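Local coordinates for protein putative cathepsin d (Ixodes ricinus, PDB 5N7Q) that probably cleaves peptide bonds within proteins as a pepsin-like aspartic endopeptidase, and binds the inhibitor pepstatin A, at residues V92-P104 / V137-L149. Residues are numbered along the deposited sequence; the frame is centred on the assembly and turned at random. Where two conformers were deposited one is given.
Sequences VCRIGSAKVSGQP and VVPVFDNMMKQGL
In the N-terminal lobe of this pepsin-like fold, helix 140-146 lies nearly at right angles (96°) to strand 98-101 of the hairpin 92-101, and three side-chain amides, of Asn143, Gln147 and Gln103, join the helix and its C-terminal end to the corner where the chain turns at Gly102, whose positive phi glycine adopts easily. Gln147 grips the backbone of Ser101 at two points: its OE1 takes Ser101 N (3.1 Å) on a lone pair, while NE2 gives to Ser101 O (2.9 Å). A glutamine can do both because its amide carries a donor and an acceptor side by side. Asn143 ND2 reaches Ser101 O weakly and makes a straighter bond to Gln103 OE1 (3.0 Å), coming from above that carbonyl plane, the two amides turned 72° apart. Gln103 bends at chi2 (59°), which lays its amide across Val140 CG2, and NE2 gives to Val138 O (2.9 Å) and to Pro104 O, so both ends of this buried amide are bonded. Beside these amides the hairpin, closed by a type II' turn from Ile95 to Ala98, offers small and branched apolar residues to the helix. Ile95 CD1 meets Val140 CG1 tip to tip (3.8 Å), Val100 CG2 lies against Met144 CG (3.7 Å), and the unbranched Met144, bent at its last torsion, carries CE to Ala98 CB. The rigid ring of Pro104 packs on the residues leading into the helix, CD on Val138 CG1 (3.5 Å) and CB on Val137 CB.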
loop_
_atom_site.group_PDB
_atom_site.type_symbol
_atom_site.label_atom_id
_atom_site.label_comp_id
_atom_site.label_asym_id
_atom_site.label_seq_id
_atom_site.Cartn_x
_atom_site.Cartn_y
_atom_site.Cartn_z
ATOM N N VAL A 92 21.928 8.211 5.120
ATOM C CA VAL A 92 21.396 7.366 6.186
ATOM C C VAL A 92 19.877 7.519 6.251
ATOM O O VAL A 92 19.383 8.632 6.199
ATOM C CB VAL A 92 22.004 7.786 7.546
ATOM C CG1 VAL A 92 21.333 7.046 8.706
ATOM C CG2 VAL A 92 23.512 7.542 7.566
ATOM N N CYS A 93 19.150 6.401 6.389
ATOM C CA CYS A 93 17.683 6.377 6.547
ATOM C C CYS A 93 17.367 5.638 7.843
ATOM O O CYS A 93 17.899 4.548 8.078
ATOM C CB CYS A 93 17.032 5.636 5.378
ATOM S SG CYS A 93 15.222 5.460 5.495
ATOM N N ARG A 94 16.565 6.260 8.700
ATOM C CA ARG A 94 16.192 5.667 9.984
ATOM C C ARG A 94 14.713 5.364 10.053
ATOM O O ARG A 94 13.872 6.212 9.754
ATOM C CB ARG A 94 16.549 6.603 11.145
ATOM C CG ARG A 94 18.020 6.919 11.201
ATOM C CD ARG A 94 18.350 7.800 12.385
ATOM N NE ARG A 94 19.674 8.376 12.252
ATOM C CZ ARG A 94 19.994 9.356 11.404
ATOM N NH1 ARG A 94 19.086 9.909 10.580
ATOM N NH2 ARG A 94 21.243 9.814 11.398
ATOM N N ILE A 95 14.433 4.143 10.505
ATOM C CA ILE A 95 13.094 3.658 10.821
ATOM C C ILE A 95 13.153 3.104 12.244
ATOM O O ILE A 95 13.885 2.152 12.513
ATOM C CB ILE A 95 12.655 2.530 9.879
ATOM C CG1 ILE A 95 12.557 3.046 8.440
ATOM C CG2 ILE A 95 11.349 1.909 10.373
ATOM C CD1 ILE A 95 12.364 1.948 7.411
ATOM N N GLY A 96 12.472 3.770 13.168
ATOM C CA GLY A 96 12.618 3.455 14.585
ATOM C C GLY A 96 14.092 3.493 14.963
ATOM O O GLY A 96 14.782 4.472 14.636
ATOM N N SER A 97 14.582 2.441 15.608
ATOM C CA SER A 97 15.987 2.361 16.007
ATOM C C SER A 97 16.884 1.747 14.929
ATOM O O SER A 97 18.089 1.574 15.146
ATOM C CB SER A 97 16.118 1.588 17.334
ATOM O OG SER A 97 15.823 0.226 17.131
ATOM N N ALA A 98 16.334 1.439 13.756
ATOM C CA ALA A 98 17.133 0.920 12.654
ATOM C C ALA A 98 17.838 2.076 11.958
ATOM O O ALA A 98 17.189 3.050 11.611
ATOM C CB ALA A 98 16.279 0.167 11.652
ATOM N N LYS A 99 19.137 1.923 11.758
ATOM C CA LYS A 99 19.971 2.898 11.035
ATOM C C LYS A 99 20.445 2.243 9.757
ATOM O O LYS A 99 21.328 1.384 9.778
ATOM C CB LYS A 99 21.186 3.312 11.861
ATOM C CG LYS A 99 20.869 3.769 13.265
ATOM C CD LYS A 99 20.594 5.252 13.359
ATOM C CE LYS A 99 20.579 5.717 14.809
ATOM N NZ LYS A 99 21.106 7.100 14.963
ATOM N N VAL A 100 19.858 2.653 8.654
ATOM C CA VAL A 100 20.094 2.015 7.363
ATOM C C VAL A 100 21.071 2.910 6.624
ATOM O O VAL A 100 20.692 3.941 6.070
ATOM C CB VAL A 100 18.792 1.863 6.546
ATOM C CG1 VAL A 100 19.068 1.059 5.273
ATOM C CG2 VAL A 100 17.704 1.222 7.401
ATOM N N SER A 101 22.336 2.515 6.647
ATOM C CA SER A 101 23.396 3.266 5.963
ATOM C C SER A 101 23.316 3.225 4.426
ATOM O O SER A 101 22.837 2.245 3.818
ATOM C CB SER A 101 24.775 2.765 6.408
ATOM O OG SER A 101 24.971 2.985 7.804
ATOM N N GLY A 102 23.798 4.289 3.792
ATOM C CA GLY A 102 23.980 4.282 2.344
ATOM C C GLY A 102 22.718 3.992 1.555
ATOM O O GLY A 102 22.738 3.190 0.616
ATOM N N GLN A 103 21.627 4.659 1.927
ATOM C CA GLN A 103 20.325 4.407 1.324
ATOM C C GLN A 103 20.040 5.382 0.168
ATOM O O GLN A 103 19.925 6.591 0.391
ATOM C CB GLN A 103 19.206 4.498 2.370
ATOM C CG GLN A 103 17.802 4.301 1.803
ATOM C CD GLN A 103 17.645 2.946 1.137
ATOM O OE1 GLN A 103 18.019 1.941 1.736
ATOM N NE2 GLN A 103 17.153 2.919 -0.099
ATOM N N PRO A 104 19.924 4.860 -1.061
ATOM C CA PRO A 104 19.545 5.755 -2.126
ATOM C C PRO A 104 18.114 6.259 -1.967
ATOM O O PRO A 104 17.243 5.511 -1.562
ATOM C CB PRO A 104 19.655 4.905 -3.398
ATOM C CG PRO A 104 20.509 3.788 -3.041
ATOM C CD PRO A 104 20.255 3.530 -1.575
ATOM N N VAL A 137 18.059 1.137 -7.979
ATOM C CA VAL A 137 18.572 1.517 -6.665
ATOM C C VAL A 137 18.011 0.590 -5.603
ATOM O O VAL A 137 16.837 0.171 -5.685
ATOM C CB VAL A 137 18.289 2.993 -6.319
ATOM C CG1 VAL A 137 19.164 3.914 -7.173
ATOM C CG2 VAL A 137 16.844 3.384 -6.467
ATOM N N VAL A 138 18.854 0.269 -4.631
ATOM C CA VAL A 138 18.508 -0.709 -3.582
ATOM C C VAL A 138 17.352 -0.212 -2.716
ATOM O O VAL A 138 17.433 0.872 -2.112
ATOM C CB VAL A 138 19.734 -1.122 -2.722
ATOM C CG1 VAL A 138 20.337 0.033 -1.955
ATOM C CG2 VAL A 138 19.341 -2.242 -1.760
ATOM N N PRO A 139 16.259 -0.998 -2.607
ATOM C CA PRO A 139 15.191 -0.576 -1.703
ATOM C C PRO A 139 15.561 -0.660 -0.234
ATOM O O PRO A 139 16.484 -1.376 0.162
ATOM C CB PRO A 139 14.061 -1.557 -2.006
ATOM C CG PRO A 139 14.367 -2.086 -3.381
ATOM C CD PRO A 139 15.863 -2.178 -3.384
ATOM N N VAL A 140 14.842 0.105 0.564
ATOM C CA VAL A 140 15.094 0.198 1.989
ATOM C C VAL A 140 15.138 -1.174 2.651
ATOM O O VAL A 140 16.106 -1.490 3.355
ATOM C CB VAL A 140 14.083 1.118 2.690
ATOM C CG1 VAL A 140 14.280 1.077 4.197
ATOM C CG2 VAL A 140 14.258 2.545 2.211
ATOM N N PHE A 141 14.142 -2.029 2.386
ATOM C CA PHE A 141 14.106 -3.306 3.088
ATOM C C PHE A 141 15.260 -4.180 2.637
ATOM O O PHE A 141 15.857 -4.900 3.426
ATOM C CB PHE A 141 12.803 -4.054 2.904
ATOM C CG PHE A 141 12.637 -5.238 3.830
ATOM C CD1 PHE A 141 12.552 -5.055 5.217
ATOM C CD2 PHE A 141 12.541 -6.537 3.336
ATOM C CE1 PHE A 141 12.396 -6.127 6.086
ATOM C CE2 PHE A 141 12.360 -7.610 4.195
ATOM C CZ PHE A 141 12.276 -7.399 5.581
ATOM N N ASP A 142 15.562 -4.136 1.336
ATOM C CA ASP A 142 16.712 -4.872 0.836
ATOM C C ASP A 142 18.030 -4.442 1.481
ATOM O O ASP A 142 18.908 -5.266 1.784
ATOM C CB ASP A 142 16.801 -4.661 -0.666
ATOM C CG ASP A 142 15.844 -5.547 -1.412
ATOM O OD1 ASP A 142 14.627 -5.292 -1.324
ATOM O OD2 ASP A 142 16.303 -6.522 -2.030
ATOM N N ASN A 143 18.161 -3.136 1.688
ATOM C CA ASN A 143 19.342 -2.574 2.356
ATOM C C ASN A 143 19.408 -3.007 3.842
ATOM O O ASN A 143 20.479 -3.373 4.339
ATOM C CB ASN A 143 19.326 -1.050 2.217
ATOM C CG ASN A 143 20.707 -0.446 2.133
ATOM O OD1 ASN A 143 21.714 -1.153 2.004
ATOM N ND2 ASN A 143 20.766 0.873 2.214
ATOM N N MET A 144 18.262 -3.039 4.521
ATOM C CA MET A 144 18.169 -3.599 5.869
ATOM C C MET A 144 18.645 -5.045 5.885
ATOM O O MET A 144 19.449 -5.426 6.757
ATOM C CB MET A 144 16.742 -3.505 6.394
ATOM C CG MET A 144 16.315 -2.081 6.682
ATOM S SD MET A 144 14.575 -1.925 7.107
ATOM C CE MET A 144 14.630 -2.161 8.873
ATOM N N MET A 145 18.180 -5.855 4.944
ATOM C CA MET A 145 18.613 -7.253 4.869
ATOM C C MET A 145 20.108 -7.381 4.616
ATOM O O MET A 145 20.789 -8.171 5.276
ATOM C CB MET A 145 17.858 -8.010 3.785
ATOM C CG MET A 145 16.391 -8.224 4.117
ATOM S SD MET A 145 15.626 -9.399 2.989
ATOM C CE MET A 145 15.931 -8.572 1.438
ATOM N N LYS A 146 20.616 -6.599 3.672
ATOM C CA LYS A 146 22.069 -6.601 3.372
ATOM C C LYS A 146 22.910 -6.267 4.604
ATOM O O LYS A 146 23.961 -6.878 4.832
ATOM C CB LYS A 146 22.374 -5.596 2.267
ATOM C CG LYS A 146 22.103 -6.088 0.865
ATOM C CD LYS A 146 22.328 -4.984 -0.160
ATOM C CE LYS A 146 22.068 -5.416 -1.607
ATOM N NZ LYS A 146 20.753 -6.097 -1.849
ATOM N N GLN A 147 22.419 -5.334 5.420
ATOM C CA GLN A 147 23.113 -4.910 6.638
ATOM C C GLN A 147 22.819 -5.805 7.864
ATOM O O GLN A 147 23.261 -5.492 8.975
ATOM C CB GLN A 147 22.785 -3.437 6.917
ATOM C CG GLN A 147 23.310 -2.551 5.792
ATOM C CD GLN A 147 22.901 -1.096 5.890
ATOM O OE1 GLN A 147 22.907 -0.513 6.961
ATOM N NE2 GLN A 147 22.616 -0.477 4.742
ATOM N N GLY A 148 22.055 -6.885 7.644
ATOM C CA GLY A 148 21.727 -7.857 8.662
ATOM C C GLY A 148 20.859 -7.355 9.782
ATOM O O GLY A 148 20.788 -7.982 10.857
ATOM N N LEU A 149 20.116 -6.278 9.543
ATOM C CA LEU A 149 19.390 -5.617 10.626
ATOM C C LEU A 149 18.171 -6.392 11.127
ATOM O O LEU A 149 17.682 -6.113 12.206
ATOM C CB LEU A 149 18.951 -4.220 10.194
ATOM C CG LEU A 149 20.076 -3.290 9.739
ATOM C CD1 LEU A 149 19.502 -1.954 9.327
ATOM C CD2 LEU A 149 21.111 -3.141 10.847
#